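Local coordinates for actinorhodin polyketide putative beta-ketoacyl synthase 2 (Streptomyces coelicolor A3, PDB 1TQY), which probably serves as the chain length factor, a beta-ketoacyl-ACP synthase homologue, in the polyketide synthase that makes the antibiotic actinorhodin, at residues Y223-E228 / A366-V371. Sequence-based numbering, arbitrary orientation.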
loop_
_atom_site.group_PDB
_atom_site.type_symbol
_atom_site.label_atom_id
_atom_site.label_comp_id
_atom_site.label_asym_id
_atom_site.label_seq_id
_atom_site.Cartn_x
_atom_site.Cartn_y
_atom_site.Cartn_z
ATOM N N TYR B 223 -16.339 4.771 -23.521
ATOM C CA TYR B 223 -15.879 5.481 -22.342
ATOM C C TYR B 223 -16.079 6.954 -22.633
ATOM O O TYR B 223 -15.254 7.598 -23.276
ATOM C CB TYR B 223 -14.411 5.137 -22.075
ATOM C CG TYR B 223 -13.825 5.764 -20.834
ATOM C CD1 TYR B 223 -14.630 6.120 -19.746
ATOM C CD2 TYR B 223 -12.453 5.978 -20.736
ATOM C CE1 TYR B 223 -14.074 6.676 -18.597
ATOM C CE2 TYR B 223 -11.893 6.529 -19.597
ATOM C CZ TYR B 223 -12.707 6.876 -18.529
ATOM O OH TYR B 223 -12.143 7.416 -17.398
ATOM N N LEU B 224 -17.197 7.478 -22.140
ATOM C CA LEU B 224 -17.574 8.858 -22.394
ATOM C C LEU B 224 -17.816 9.692 -21.141
ATOM O O LEU B 224 -18.946 10.065 -20.842
ATOM C CB LEU B 224 -18.830 8.851 -23.277
ATOM C CG LEU B 224 -18.716 8.029 -24.571
ATOM C CD1 LEU B 224 -20.075 7.950 -25.262
ATOM C CD2 LEU B 224 -17.687 8.667 -25.487
ATOM N N PRO B 225 -16.752 10.003 -20.391
ATOM C CA PRO B 225 -16.951 10.808 -19.181
ATOM C C PRO B 225 -17.522 12.201 -19.473
ATOM O O PRO B 225 -17.041 12.908 -20.357
ATOM C CB PRO B 225 -15.547 10.863 -18.568
ATOM C CG PRO B 225 -14.650 10.799 -19.770
ATOM C CD PRO B 225 -15.323 9.707 -20.597
ATOM N N PHE B 226 -18.560 12.566 -18.728
ATOM C CA PHE B 226 -19.235 13.859 -18.857
ATOM C C PHE B 226 -20.169 13.965 -20.066
ATOM O O PHE B 226 -20.772 15.012 -20.296
ATOM C CB PHE B 226 -18.215 15.013 -18.873
ATOM C CG PHE B 226 -17.400 15.125 -17.604
ATOM C CD1 PHE B 226 -16.014 15.040 -17.640
ATOM C CD2 PHE B 226 -18.025 15.270 -16.368
ATOM C CE1 PHE B 226 -15.258 15.109 -16.466
ATOM C CE2 PHE B 226 -17.281 15.339 -15.188
ATOM C CZ PHE B 226 -15.899 15.251 -15.237
ATOM N N ASP B 227 -20.296 12.884 -20.834
ATOM C CA ASP B 227 -21.199 12.876 -21.988
ATOM C C ASP B 227 -22.563 12.376 -21.525
ATOM O O ASP B 227 -22.646 11.516 -20.637
ATOM C CB ASP B 227 -20.672 11.941 -23.074
ATOM C CG ASP B 227 -21.463 12.039 -24.358
ATOM O OD1 ASP B 227 -20.985 12.682 -25.320
ATOM O OD2 ASP B 227 -22.574 11.477 -24.408
ATOM N N GLU B 228 -23.635 12.883 -22.127
ATOM C CA GLU B 228 -24.966 12.439 -21.717
ATOM C C GLU B 228 -25.164 10.949 -21.952
ATOM O O GLU B 228 -26.034 10.339 -21.341
ATOM C CB GLU B 228 -26.051 13.238 -22.441
ATOM C CG GLU B 228 -26.031 13.121 -23.938
ATOM C CD GLU B 228 -27.244 13.785 -24.562
ATOM O OE1 GLU B 228 -27.529 14.952 -24.203
ATOM O OE2 GLU B 228 -27.904 13.138 -25.406
ATOM N N ALA B 366 -11.341 12.738 -26.089
ATOM C CA ALA B 366 -11.858 11.983 -27.228
ATOM C C ALA B 366 -13.222 11.354 -26.937
ATOM O O ALA B 366 -13.564 11.112 -25.779
ATOM C CB ALA B 366 -10.865 10.879 -27.605
ATOM N N GLY B 367 -13.994 11.102 -27.996
ATOM C CA GLY B 367 -15.294 10.454 -27.867
ATOM C C GLY B 367 -16.511 11.282 -27.494
ATOM O O GLY B 367 -17.525 11.255 -28.198
ATOM N N VAL B 368 -16.416 11.984 -26.370
ATOM C CA VAL B 368 -17.496 12.829 -25.875
ATOM C C VAL B 368 -17.947 13.795 -26.964
ATOM O O VAL B 368 -17.114 14.424 -27.617
ATOM C CB VAL B 368 -17.017 13.643 -24.650
ATOM C CG1 VAL B 368 -18.174 14.445 -24.047
ATOM C CG2 VAL B 368 -16.418 12.701 -23.622
ATOM N N THR B 369 -19.259 13.902 -27.163
ATOM C CA THR B 369 -19.810 14.805 -28.170
ATOM C C THR B 369 -20.862 15.738 -27.581
ATOM O O THR B 369 -21.046 16.842 -28.080
ATOM C CB THR B 369 -20.452 14.034 -29.336
ATOM O OG1 THR B 369 -21.498 13.195 -28.829
ATOM C CG2 THR B 369 -19.413 13.173 -30.045
ATOM N N SER B 370 -21.574 15.307 -26.540
ATOM C CA SER B 370 -22.569 16.200 -25.933
ATOM C C SER B 370 -22.543 16.188 -24.413
ATOM O O SER B 370 -22.907 15.208 -23.764
ATOM C CB SER B 370 -23.992 15.907 -26.447
ATOM O OG SER B 370 -24.481 14.651 -26.022
ATOM N N VAL B 371 -22.097 17.305 -23.857
ATOM C CA VAL B 371 -22.003 17.462 -22.419
ATOM C C VAL B 371 -23.262 18.147 -21.880
ATOM O O VAL B 371 -23.615 19.243 -22.317
ATOM C CB VAL B 371 -20.759 18.305 -22.047
ATOM C CG1 VAL B 371 -20.704 18.547 -20.549
ATOM C CG2 VAL B 371 -19.498 17.585 -22.518
HETATM O O HOH W 1 -22.988 11.857 -27.020
#
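Asp227 of the 223-228 loop turns its carboxylate onto the backbone of Thr369 and Ser370, joining two loops of the thiolase-like ketosynthase fold: one between helix 201-208 and strand 238-246, the other between helix 345-359 and strand 378-379. Leu224 to Asp227 form a type II beta turn closed by Asp227 N to Leu224 O, with Asp227 as its last residue. CG lies anti to the backbone N (chi1 -172°), beside the carbonyl carbon; at the end of the side chain OD1 accepts two successive amides. Thr369 N lies 2.8 Å from Asp227 OD1, nearly in line with the C-O bond, whereas Ser370 N comes from above the carboxylate plane, its N-H aimed almost straight at OD1 (173°). Arg221 adds a salt bridge to OD1 and also donates to Gly367 O, while OD2 accepts from Arg229 N; this cationic, N-H-rich setting would be expected to favour the ionised carboxylate. Water 1 donates to Asp227 OD2 at 2.7 Å and is hydrogen-bonded to Thr369 OG1, with a weak link to Ser370 OG. A backbone bond completes the junction: Glu228 N reaches Ser370 O at 2.9 Å, and Asp227 CA makes a CH...O contact with the same oxygen. Next to the carboxylate, Val368 sets CG1 against Asp227 CB and CG2 against the carbonyl of Pro225, and Leu379 packs on its side chain. Leu224 CD2 lies 3.5 Å from Gly367 C, against a residue that has no side chain. Phe226 instead packs on Glu316 and Ala317 of helix 310-324, and its N donates to Asp313. Phe226 O, buried here without a hydrogen-bond partner, is met by the CA-H of Val371, with CA and O 3.5 Å apart.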